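Long-range contacts in prolyl 4-hydroxylase (Phytophthora capsici LT1534, PDB 6IUQ), which probably hydroxylates prolyl residues to 4-hydroxyproline as a non-haem iron(II) oxygenase that uses 2-oxoglutarate and molecular oxygen: residues C155-P160 with W212-V217; N164-T169 with W230-K235; V168-Y173 with V205-S210; Q187-L192 with G273-E278. All coordinates share one frame; numbering follows the deposited sequence.

Contact 1: residues C155-P160 with W212-V217. With FE2 (Fe (II) ion), chain C.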
# COMPACT_ATOMS: atom_id res chain seq x y z
N CYS A 155 2.85 6.58 -9.66
CA CYS A 155 1.51 6.23 -9.20
C CYS A 155 1.25 4.79 -9.56
O CYS A 155 1.57 4.39 -10.68
CB CYS A 155 0.44 7.11 -9.84
SG CYS A 155 0.53 8.84 -9.41
N HIS A 156 0.70 4.00 -8.64
CA HIS A 156 0.46 2.60 -8.96
C HIS A 156 -0.55 1.97 -8.03
O HIS A 156 -0.88 2.52 -6.99
CB HIS A 156 1.79 1.79 -8.86
CG HIS A 156 2.43 1.82 -7.50
ND1 HIS A 156 2.80 2.98 -6.88
CD2 HIS A 156 2.69 0.83 -6.61
CE1 HIS A 156 3.33 2.72 -5.71
NE2 HIS A 156 3.27 1.42 -5.51
N TYR A 157 -1.00 0.77 -8.42
CA TYR A 157 -1.71 -0.15 -7.52
C TYR A 157 -0.74 -1.26 -7.12
O TYR A 157 0.05 -1.71 -7.95
CB TYR A 157 -2.96 -0.72 -8.22
CG TYR A 157 -4.03 0.31 -8.55
CD1 TYR A 157 -3.92 1.16 -9.65
CD2 TYR A 157 -5.17 0.42 -7.75
CE1 TYR A 157 -4.92 2.09 -9.94
CE2 TYR A 157 -6.16 1.34 -8.04
CZ TYR A 157 -6.03 2.18 -9.12
OH TYR A 157 -7.02 3.09 -9.39
N ASP A 158 -0.78 -1.69 -5.86
CA ASP A 158 0.09 -2.77 -5.38
C ASP A 158 -0.17 -4.09 -6.10
O ASP A 158 0.74 -4.91 -6.27
CB ASP A 158 -0.06 -2.94 -3.87
CG ASP A 158 0.84 -2.03 -3.16
OD1 ASP A 158 1.53 -1.29 -3.86
OD2 ASP A 158 0.92 -2.06 -1.93
N ASN A 159 -1.42 -4.29 -6.52
CA ASN A 159 -1.79 -5.34 -7.45
C ASN A 159 -2.31 -4.68 -8.72
O ASN A 159 -3.46 -4.26 -8.77
CB ASN A 159 -2.86 -6.26 -6.82
CG ASN A 159 -3.17 -7.49 -7.67
OD1 ASN A 159 -2.97 -7.51 -8.89
ND2 ASN A 159 -3.73 -8.52 -7.01
N PRO A 160 -1.45 -4.57 -9.74
CA PRO A 160 -1.81 -3.95 -11.04
C PRO A 160 -2.62 -4.86 -11.97
O PRO A 160 -3.13 -4.42 -12.98
CB PRO A 160 -0.45 -3.61 -11.67
CG PRO A 160 0.55 -4.52 -10.98
CD PRO A 160 -0.02 -4.91 -9.64
N TRP A 212 -7.47 -2.17 -5.41
CA TRP A 212 -8.20 -0.96 -5.81
C TRP A 212 -7.90 0.31 -5.04
O TRP A 212 -8.76 1.18 -4.95
CB TRP A 212 -9.72 -1.18 -5.79
CG TRP A 212 -10.38 -1.79 -4.58
CD1 TRP A 212 -10.59 -3.13 -4.34
CD2 TRP A 212 -11.04 -1.09 -3.51
NE1 TRP A 212 -11.29 -3.30 -3.17
CE2 TRP A 212 -11.58 -2.07 -2.64
CE3 TRP A 212 -11.19 0.26 -3.18
CZ2 TRP A 212 -12.29 -1.74 -1.47
CZ3 TRP A 212 -11.90 0.59 -2.03
CH2 TRP A 212 -12.44 -0.41 -1.18
N MSE A 213 -6.68 0.44 -4.50
CA MSE A 213 -6.25 1.71 -3.92
C MSE A 213 -5.04 2.30 -4.64
O MSE A 213 -3.90 1.86 -4.44
CB MSE A 213 -5.95 1.53 -2.43
CG MSE A 213 -5.48 2.79 -1.76
SE MSE A 213 -6.76 4.28 -1.93
CE MSE A 213 -8.35 3.44 -1.17
N LEU A 214 -5.28 3.32 -5.45
CA LEU A 214 -4.20 4.02 -6.15
C LEU A 214 -3.37 4.79 -5.13
O LEU A 214 -3.92 5.38 -4.19
CB LEU A 214 -4.77 4.96 -7.23
CG LEU A 214 -3.74 5.74 -8.06
CD1 LEU A 214 -2.98 4.81 -9.00
CD2 LEU A 214 -4.37 6.89 -8.83
N HIS A 215 -2.05 4.77 -5.28
CA HIS A 215 -1.19 5.52 -4.34
C HIS A 215 0.17 5.80 -4.95
O HIS A 215 0.51 5.30 -6.01
CB HIS A 215 -1.01 4.76 -3.02
CG HIS A 215 -0.34 3.43 -3.16
ND1 HIS A 215 -0.99 2.32 -3.66
CD2 HIS A 215 0.93 3.03 -2.90
CE1 HIS A 215 -0.16 1.29 -3.67
NE2 HIS A 215 1.02 1.70 -3.22
N ARG A 216 0.93 6.65 -4.26
CA ARG A 216 2.32 6.88 -4.57
C ARG A 216 2.99 7.29 -3.28
O ARG A 216 2.33 7.68 -2.30
CB ARG A 216 2.50 7.97 -5.64
CG ARG A 216 2.10 9.38 -5.17
CD ARG A 216 2.23 10.42 -6.28
NE ARG A 216 1.58 11.70 -5.92
CZ ARG A 216 1.35 12.70 -6.78
NH1 ARG A 216 1.72 12.61 -8.06
NH2 ARG A 216 0.76 13.80 -6.35
N VAL A 217 4.32 7.22 -3.28
CA VAL A 217 5.12 7.69 -2.17
C VAL A 217 5.73 9.05 -2.55
O VAL A 217 6.25 9.20 -3.65
CB VAL A 217 6.20 6.65 -1.82
CG1 VAL A 217 7.14 7.18 -0.78
CG2 VAL A 217 5.55 5.34 -1.33
FE FE2 C . 3.03 0.54 -3.35
O HOH W 1 -2.69 -0.56 -4.08

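Contact 2: residues N164-T169 with W230-K235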
# COMPACT_ATOMS: atom_id res chain seq x y z
N ASN A 164 -0.52 -11.03 -10.37
CA ASN A 164 -0.36 -10.57 -9.00
C ASN A 164 -1.47 -11.06 -8.08
O ASN A 164 -2.60 -11.00 -8.39
CB ASN A 164 -0.22 -9.07 -8.95
CG ASN A 164 0.22 -8.58 -7.62
OD1 ASN A 164 -0.45 -8.73 -6.65
ND2 ASN A 164 1.37 -8.02 -7.59
N LYS A 165 -1.10 -11.55 -6.92
CA LYS A 165 -2.01 -12.13 -5.97
C LYS A 165 -2.35 -11.31 -4.74
O LYS A 165 -3.16 -11.71 -3.96
CB LYS A 165 -1.40 -13.46 -5.48
CG LYS A 165 -1.10 -14.47 -6.55
CD LYS A 165 -2.35 -14.77 -7.35
CE LYS A 165 -3.55 -14.80 -6.45
NZ LYS A 165 -4.80 -15.02 -7.21
N ARG A 166 -1.75 -10.15 -4.60
CA ARG A 166 -1.93 -9.30 -3.43
C ARG A 166 -3.34 -8.75 -3.28
O ARG A 166 -3.94 -8.27 -4.24
CB ARG A 166 -0.96 -8.14 -3.48
CG ARG A 166 0.47 -8.56 -3.37
CD ARG A 166 1.32 -7.43 -3.90
NE ARG A 166 2.75 -7.64 -3.74
CZ ARG A 166 3.68 -6.81 -4.21
NH1 ARG A 166 3.32 -5.71 -4.89
NH2 ARG A 166 4.96 -7.08 -3.99
N LYS A 167 -3.85 -8.85 -2.06
CA LYS A 167 -5.18 -8.35 -1.72
C LYS A 167 -5.10 -7.20 -0.70
O LYS A 167 -5.67 -6.15 -0.91
CB LYS A 167 -6.04 -9.49 -1.18
CG LYS A 167 -7.47 -9.07 -0.81
CD LYS A 167 -8.12 -8.43 -2.03
CE LYS A 167 -9.38 -7.68 -1.69
NZ LYS A 167 -9.22 -6.28 -2.14
N VAL A 168 -4.40 -7.40 0.42
CA VAL A 168 -4.23 -6.36 1.43
C VAL A 168 -2.79 -5.90 1.58
O VAL A 168 -1.88 -6.72 1.71
CB VAL A 168 -4.71 -6.84 2.83
CG1 VAL A 168 -4.51 -5.73 3.87
CG2 VAL A 168 -6.17 -7.27 2.76
N THR A 169 -2.57 -4.59 1.55
CA THR A 169 -1.26 -4.03 1.82
C THR A 169 -1.19 -3.53 3.25
O THR A 169 -2.08 -2.83 3.71
CB THR A 169 -0.93 -2.87 0.87
OG1 THR A 169 -0.91 -3.35 -0.49
CG2 THR A 169 0.42 -2.25 1.25
N TRP A 230 2.31 -8.01 2.70
CA TRP A 230 1.24 -8.17 1.74
C TRP A 230 0.54 -9.47 2.00
O TRP A 230 1.18 -10.50 2.16
CB TRP A 230 1.77 -8.16 0.31
CG TRP A 230 2.00 -6.79 -0.24
CD1 TRP A 230 1.06 -5.87 -0.58
CD2 TRP A 230 3.27 -6.21 -0.55
NE1 TRP A 230 1.65 -4.73 -1.06
CE2 TRP A 230 3.01 -4.91 -1.06
CE3 TRP A 230 4.60 -6.65 -0.43
CZ2 TRP A 230 4.04 -4.05 -1.46
CZ3 TRP A 230 5.62 -5.78 -0.83
CH2 TRP A 230 5.33 -4.49 -1.35
N LEU A 231 -0.79 -9.43 2.03
CA LEU A 231 -1.58 -10.64 2.18
C LEU A 231 -2.28 -10.98 0.87
O LEU A 231 -3.00 -10.15 0.31
CB LEU A 231 -2.58 -10.45 3.33
CG LEU A 231 -1.89 -10.13 4.66
CD1 LEU A 231 -2.86 -10.12 5.80
CD2 LEU A 231 -0.70 -11.09 4.95
N ASP A 232 -2.05 -12.19 0.36
CA ASP A 232 -2.69 -12.58 -0.91
C ASP A 232 -4.14 -13.03 -0.75
O ASP A 232 -4.53 -13.55 0.28
CB ASP A 232 -1.91 -13.70 -1.59
CG ASP A 232 -0.51 -13.29 -2.00
OD1 ASP A 232 -0.19 -12.06 -2.04
OD2 ASP A 232 0.27 -14.21 -2.31
N GLY A 233 -4.93 -12.83 -1.80
CA GLY A 233 -6.31 -13.29 -1.81
C GLY A 233 -6.52 -14.30 -2.93
O GLY A 233 -5.98 -14.13 -4.03
N ALA A 234 -7.30 -15.34 -2.66
CA ALA A 234 -7.52 -16.39 -3.64
C ALA A 234 -8.38 -15.92 -4.84
O ALA A 234 -8.33 -16.52 -5.91
CB ALA A 234 -8.18 -17.60 -2.97
N LYS A 235 -9.16 -14.86 -4.66
CA LYS A 235 -10.15 -14.45 -5.66
C LYS A 235 -9.81 -13.15 -6.35
O LYS A 235 -10.66 -12.55 -7.00
CB LYS A 235 -11.53 -14.30 -5.02
CG LYS A 235 -12.12 -15.60 -4.51
CD LYS A 235 -13.58 -15.41 -4.14
CE LYS A 235 -13.74 -14.27 -3.14
NZ LYS A 235 -15.16 -14.09 -2.70

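Contact 3: residues V168-Y173 with V205-S210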
# COMPACT_ATOMS: atom_id res chain seq x y z
N VAL A 168 -4.40 -7.40 0.42
CA VAL A 168 -4.23 -6.36 1.43
C VAL A 168 -2.79 -5.90 1.58
O VAL A 168 -1.88 -6.72 1.71
CB VAL A 168 -4.71 -6.84 2.83
CG1 VAL A 168 -4.51 -5.73 3.87
CG2 VAL A 168 -6.17 -7.27 2.76
N THR A 169 -2.57 -4.59 1.55
CA THR A 169 -1.26 -4.03 1.82
C THR A 169 -1.19 -3.53 3.25
O THR A 169 -2.08 -2.83 3.71
CB THR A 169 -0.93 -2.87 0.87
OG1 THR A 169 -0.91 -3.35 -0.49
CG2 THR A 169 0.42 -2.25 1.25
N CYS A 170 -0.13 -3.92 3.96
CA CYS A 170 0.05 -3.51 5.34
C CYS A 170 1.41 -2.86 5.52
O CYS A 170 2.45 -3.50 5.38
CB CYS A 170 -0.09 -4.71 6.28
SG CYS A 170 0.31 -4.24 7.99
N LEU A 171 1.38 -1.57 5.83
CA LEU A 171 2.60 -0.78 5.97
C LEU A 171 2.85 -0.42 7.43
O LEU A 171 1.98 0.14 8.08
CB LEU A 171 2.51 0.48 5.10
CG LEU A 171 2.44 0.27 3.58
CD1 LEU A 171 2.06 1.53 2.87
CD2 LEU A 171 3.79 -0.17 3.06
N LEU A 172 4.03 -0.75 7.93
CA LEU A 172 4.46 -0.30 9.25
C LEU A 172 5.58 0.72 9.12
O LEU A 172 6.67 0.41 8.62
CB LEU A 172 4.93 -1.46 10.12
CG LEU A 172 5.56 -1.05 11.46
CD1 LEU A 172 4.67 -0.17 12.31
CD2 LEU A 172 5.99 -2.28 12.26
N TYR A 173 5.30 1.94 9.58
CA TYR A 173 6.26 3.03 9.49
C TYR A 173 7.07 3.16 10.79
O TYR A 173 6.56 2.95 11.89
CB TYR A 173 5.54 4.34 9.14
CG TYR A 173 5.00 4.31 7.73
CD1 TYR A 173 5.87 4.21 6.65
CD2 TYR A 173 3.63 4.33 7.48
CE1 TYR A 173 5.40 4.16 5.36
CE2 TYR A 173 3.15 4.28 6.19
CZ TYR A 173 4.05 4.20 5.13
OH TYR A 173 3.60 4.14 3.84
N VAL A 205 0.54 2.22 11.39
CA VAL A 205 0.19 1.17 10.44
C VAL A 205 -0.84 1.69 9.43
O VAL A 205 -1.86 2.28 9.83
CB VAL A 205 -0.37 -0.10 11.17
CG1 VAL A 205 -1.06 -1.02 10.19
CG2 VAL A 205 0.74 -0.84 11.88
N VAL A 206 -0.58 1.50 8.14
CA VAL A 206 -1.59 1.76 7.11
C VAL A 206 -1.98 0.44 6.45
O VAL A 206 -1.11 -0.35 6.08
CB VAL A 206 -1.10 2.74 6.04
CG1 VAL A 206 -2.25 3.11 5.08
CG2 VAL A 206 -0.53 4.00 6.66
N LEU A 207 -3.27 0.18 6.37
CA LEU A 207 -3.79 -0.95 5.62
C LEU A 207 -4.54 -0.36 4.47
O LEU A 207 -5.28 0.61 4.68
CB LEU A 207 -4.73 -1.83 6.43
CG LEU A 207 -4.28 -2.34 7.80
CD1 LEU A 207 -5.37 -3.17 8.42
CD2 LEU A 207 -2.99 -3.14 7.69
N PHE A 208 -4.35 -0.92 3.28
CA PHE A 208 -5.20 -0.55 2.17
C PHE A 208 -5.39 -1.69 1.15
O PHE A 208 -4.74 -2.73 1.23
CB PHE A 208 -4.68 0.74 1.52
CG PHE A 208 -3.28 0.69 0.94
CD1 PHE A 208 -3.04 0.13 -0.31
CD2 PHE A 208 -2.23 1.33 1.58
CE1 PHE A 208 -1.75 0.13 -0.87
CE2 PHE A 208 -0.94 1.34 1.02
CZ PHE A 208 -0.71 0.74 -0.22
N GLN A 209 -6.33 -1.51 0.23
CA GLN A 209 -6.65 -2.52 -0.77
C GLN A 209 -5.56 -2.58 -1.84
O GLN A 209 -5.33 -1.61 -2.54
CB GLN A 209 -8.00 -2.21 -1.42
CG GLN A 209 -9.12 -1.94 -0.40
CD GLN A 209 -9.71 -3.23 0.17
OE1 GLN A 209 -9.42 -4.33 -0.31
NE2 GLN A 209 -10.53 -3.10 1.22
N SER A 210 -4.89 -3.72 -1.98
CA SER A 210 -3.85 -3.82 -2.99
C SER A 210 -4.42 -3.67 -4.42
O SER A 210 -3.77 -3.05 -5.27
CB SER A 210 -3.08 -5.13 -2.84
OG SER A 210 -2.64 -5.29 -1.48

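Contact 4: residues Q187-L192 with G273-E278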
# COMPACT_ATOMS: atom_id res chain seq x y z
N GLN A 187 0.76 8.99 -0.36
CA GLN A 187 -0.43 9.71 -0.80
C GLN A 187 -1.38 8.70 -1.43
O GLN A 187 -1.02 8.01 -2.39
CB GLN A 187 -0.08 10.82 -1.80
CG GLN A 187 -1.26 11.72 -2.18
CD GLN A 187 -0.82 13.00 -2.93
OE1 GLN A 187 -0.07 12.95 -3.89
NE2 GLN A 187 -1.28 14.14 -2.45
N LEU A 188 -2.57 8.61 -0.85
CA LEU A 188 -3.61 7.70 -1.31
C LEU A 188 -4.58 8.45 -2.18
O LEU A 188 -4.85 9.63 -1.93
CB LEU A 188 -4.36 7.07 -0.12
CG LEU A 188 -3.51 6.48 1.01
CD1 LEU A 188 -4.40 6.13 2.21
CD2 LEU A 188 -2.74 5.26 0.54
N PHE A 189 -5.11 7.77 -3.20
CA PHE A 189 -6.13 8.36 -4.06
C PHE A 189 -7.39 7.50 -4.10
O PHE A 189 -7.61 6.80 -5.08
CB PHE A 189 -5.61 8.54 -5.50
CG PHE A 189 -4.44 9.47 -5.62
CD1 PHE A 189 -4.63 10.84 -5.64
CD2 PHE A 189 -3.15 8.97 -5.75
CE1 PHE A 189 -3.53 11.73 -5.77
CE2 PHE A 189 -2.05 9.84 -5.88
CZ PHE A 189 -2.25 11.22 -5.88
N PRO A 190 -8.19 7.54 -3.03
CA PRO A 190 -9.49 6.85 -3.11
C PRO A 190 -10.21 7.37 -4.35
O PRO A 190 -10.31 8.60 -4.51
CB PRO A 190 -10.20 7.26 -1.81
CG PRO A 190 -9.13 7.79 -0.92
CD PRO A 190 -8.02 8.31 -1.79
N PHE A 191 -10.66 6.48 -5.23
CA PHE A 191 -10.93 6.85 -6.62
C PHE A 191 -11.99 7.95 -6.71
O PHE A 191 -13.11 7.80 -6.20
CB PHE A 191 -11.36 5.60 -7.42
CG PHE A 191 -11.12 5.70 -8.93
CD1 PHE A 191 -9.84 5.80 -9.44
CD2 PHE A 191 -12.18 5.67 -9.81
CE1 PHE A 191 -9.62 5.87 -10.80
CE2 PHE A 191 -11.96 5.75 -11.19
CZ PHE A 191 -10.69 5.85 -11.68
N LEU A 192 -11.60 9.06 -7.35
CA LEU A 192 -12.43 10.26 -7.55
C LEU A 192 -12.70 11.07 -6.27
O LEU A 192 -13.46 12.02 -6.32
CB LEU A 192 -13.78 9.90 -8.20
CG LEU A 192 -13.79 8.99 -9.44
CD1 LEU A 192 -15.20 8.87 -9.94
CD2 LEU A 192 -12.85 9.52 -10.55
N GLY A 273 -5.76 7.66 -17.13
CA GLY A 273 -6.58 8.71 -17.72
C GLY A 273 -7.16 9.66 -16.70
O GLY A 273 -7.00 10.87 -16.79
N VAL A 274 -7.82 9.13 -15.67
CA VAL A 274 -8.42 10.01 -14.68
C VAL A 274 -7.36 10.81 -13.93
O VAL A 274 -7.53 11.99 -13.66
CB VAL A 274 -9.30 9.22 -13.70
CG1 VAL A 274 -9.85 10.14 -12.62
CG2 VAL A 274 -10.43 8.52 -14.44
N TYR A 275 -6.23 10.19 -13.62
CA TYR A 275 -5.20 10.88 -12.84
C TYR A 275 -3.94 11.20 -13.65
O TYR A 275 -2.84 11.19 -13.12
CB TYR A 275 -4.82 10.03 -11.61
CG TYR A 275 -5.94 9.94 -10.60
CD1 TYR A 275 -7.03 9.10 -10.80
CD2 TYR A 275 -5.91 10.70 -9.45
CE1 TYR A 275 -8.06 9.03 -9.88
CE2 TYR A 275 -6.92 10.63 -8.52
CZ TYR A 275 -8.00 9.79 -8.74
OH TYR A 275 -9.00 9.73 -7.81
N GLU A 276 -4.11 11.48 -14.94
CA GLU A 276 -3.00 11.82 -15.81
C GLU A 276 -2.01 12.82 -15.22
O GLU A 276 -0.81 12.62 -15.28
CB GLU A 276 -3.52 12.37 -17.14
CG GLU A 276 -2.50 12.33 -18.26
CD GLU A 276 -2.95 13.10 -19.50
OE1 GLU A 276 -4.15 13.07 -19.85
OE2 GLU A 276 -2.08 13.76 -20.11
N GLU A 277 -2.52 13.89 -14.63
CA GLU A 277 -1.66 14.94 -14.10
C GLU A 277 -0.76 14.37 -13.00
O GLU A 277 0.45 14.62 -12.98
CB GLU A 277 -2.48 16.11 -13.56
CG GLU A 277 -3.38 16.80 -14.58
CD GLU A 277 -4.57 15.94 -15.01
OE1 GLU A 277 -4.93 14.97 -14.28
OE2 GLU A 277 -5.14 16.21 -16.08
N GLU A 278 -1.36 13.60 -12.09
CA GLU A 278 -0.61 12.98 -11.00
C GLU A 278 0.42 11.95 -11.49
O GLU A 278 1.57 11.96 -11.06
CB GLU A 278 -1.56 12.31 -10.00
CG GLU A 278 -2.29 13.28 -9.09
CD GLU A 278 -3.52 13.92 -9.73
OE1 GLU A 278 -4.03 13.42 -10.75
OE2 GLU A 278 -3.99 14.95 -9.19
O HOH W 2 -8.31 10.62 -5.04

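Contact 1: residues C155-P160 with W212-V217
The tight side of this contact is built by Tyr157 and Leu214. Leu214 CB sits over one face of the phenol ring, 4.1 Å from the centroid of Tyr157, and the branch atom Leu214 CD1 comes within 3.5 Å of Tyr157 CE1. The opposite rim of the ring, at CD2 and CE2, slides in at its edge against the backbone of Trp212 and Met213. Tyrosine suits this buried place: its flat ring packs on leucine and backbone, while its hydroxyl reaches Gln267. Backbone pairing fixes the register: His156 and His215 form an isolated antiparallel hydrogen-bonded bridge, with His156 N 2.9 Å from His215 O. Both histidines hold CG in the crowded position between N and carbonyl carbon (chi1 60° and 62°), and the ends of both side chains thereby meet at the iron. Together with Asp158 they make the facial triad of two histidines and a carboxylate, sequence HxD...H, of the double-stranded beta-helix oxygenases. Iron(II) is bound by His156 NE2 at 2.4 Å, Asp158 OD1 at 2.4 Å and His215 NE2 at 2.3 Å. His215 ND1 donates to Met213 O in the plane of the imidazole, 3.0 Å away, which fixes the ring's rotation and directs NE2 to the metal. A water bridges Asp158 N and Met213 O. The looser side is that of His156, a partly exposed residue whose ring crosses that of His215 obliquely, its ND1 bonded to Pro154 O. Arg216, also partly exposed, passes Cys155 SG with its CD at 3.9 Å and carries its extended chain on to Gln187 and Ser282.

Contact 2: residues N164-T169 with W230-K235
Leu231 O is gripped twice, by Lys167 N at 2.8 Å and Val168 N at 3.1 Å, both donors lying in the carbonyl plane. Two successive residues facing one define a classic beta bulge, set where strand 166-173 begins beside strand 224-232. Beyond it the regular antiparallel ladder resumes with the straight bond from Leu231 N to Val168 O (171° at the hydrogen). Before it, Lys165 O receives Gly233 N almost along its C=O axis, and Asn164 OD1 takes the amide of Arg166 in an Asx turn. Glycine fits at 233 because the CB of Lys167 already crowds the backbone there, 3.6 Å from Gly233 N; the amine of Lys167 leads away to Gln209 and Asp211. Across the pair, Val168 and Leu231 point to one face, where Leu231 packs on helix 118-126, while Thr169 and Trp230 point to the other. Here Arg166, extended from CG to NE, lays its guanidinium flat on the indole with planes only 10° apart. Its CZ stands 3.6 Å above the centroid of the six-membered ring of Trp230, a cation-pi stack, and Arg166 CD lies 3.8 Å from the centroid of the five-membered ring of Trp230. An arginine suits this because it can stack by its face and still donate N-H bonds: NH1 goes to the carbonyl oxygen of the iron ligand Asp158, whose OD2 takes Trp230 NE1. Tryptophan and arginine are thus second-shell residues that hold the Asp158 carboxylate and backbone in position, and the positive charge of Arg166 nearby would probably favour the ionised carboxylate.

Contact 3: residues V168-Y173 with V205-S210
Thr169 lies on one face of the Phe208 ring, its CB 3.8 Å from the ring centroid and its CG2 3.5 Å from Phe208 CZ, while Leu171 CD1 and Val206 CG1 come in at the ring's edge near its plane. The second flat group, Tyr173, is met at its edge by Val206 CG2. These side chains project from two neighbouring antiparallel strands, 166-173 and 204-209, in the larger sheet of the double-stranded beta-helix fold. Phe208 carries CG in the crowded position between N and carbonyl carbon (chi1 61°), which swings the ring toward the threonine beside it instead of away from the neighbouring strand. The ring of Phe208 also meets that of the iron ligand His215, planes about 55° apart; phenylalanine suits the place because a flat ring can present a face to Thr169 and still touch the imidazole and Leu171. Two hydrogen-bonded pairs hold the strands, Thr169 with Phe208 and Leu171 with Val206; the bond from Leu171 N to Val206 O is 2.8 Å and nearly straight at 176°. On the other face of the sheet, Cys170, Leu172, Val205 and Leu207 pack as apolar groups. Cys170 SG, anti to its backbone N, slots against Leu207 CD2 at 3.5 Å, and Leu172 CD1 reaches Val205 CG2 at 4.0 Å; strand 37-40 lies next to Leu207. At the far end, after Gln209, the strand gives way to a turn that brings Ser210 toward Thr169. There the hydroxyl of Ser210 donates from OG to Thr169 OG1 at 2.8 Å, and that oxygen is in turn hydrogen-bonded to Asp158 OD2.

Contact 4: residues Q187-L192 with G273-E278
Tyr275 points its phenol ring between Phe189 and Phe191, and the three rings form an aromatic cluster joining strand 186-189 of the smaller sheet and the loop that follows to the junction of helices 271-274 and 276-287. Against Phe189 the pair is an offset edge-to-face one: the CE2 edge of Tyr275 is turned to the phenylalanine face, with planes 60° apart and CE2 3.7 Å from Phe189 CD1. Phe191 meets the other side of the tyrosine obliquely, its CE1 3.6 Å from Tyr275 CE1. The end of the Phe191 ring, CZ, then touches Val274 CG2, and Leu192 crosses the same valine at about a right angle, so that branched aliphatic groups fill the space beside the rings. Near the CZ end of the Phe189 ring, on the side where Tyr275 also lies, Glu278 CG comes 3.8 Å from Phe189 CZ, while the glutamate carboxylate leaves to pair with Arg326. Tyrosine suits the central place because its ring is apolar at both edges yet its tip serves the buried backbone of the loop. A water carries the hydroxyl on to Pro190 O, and Tyr275 OH accepts from Leu192 N, near the ring plane, at 2.7 Å.

Overall arrangement
Contact 1 holds the iron, and contacts 2 and 3 border it. These two share Val168 and Thr169, since strand 166-173 lies between strands 224-232 and 204-209 in the larger sheet; their side chains Trp230 and Phe208 each come within about 5 Å of the metal. Both touch contact 1 through Thr169, whose OG1 is 2.7 Å from Asp158 OD2. Contact 4 belongs to the smaller sheet, its strand 186-189 pairing with 214-217 of contact 1; their centres are about 10 Å apart. It is more remote from the metal, the Phe189 side chain about 11 Å from the iron. Contacts 2 and 4, about 22 Å between centres, do not touch, and the disulfide Cys152-Cys286 further ties the segment before contact 1 to helix 276-287.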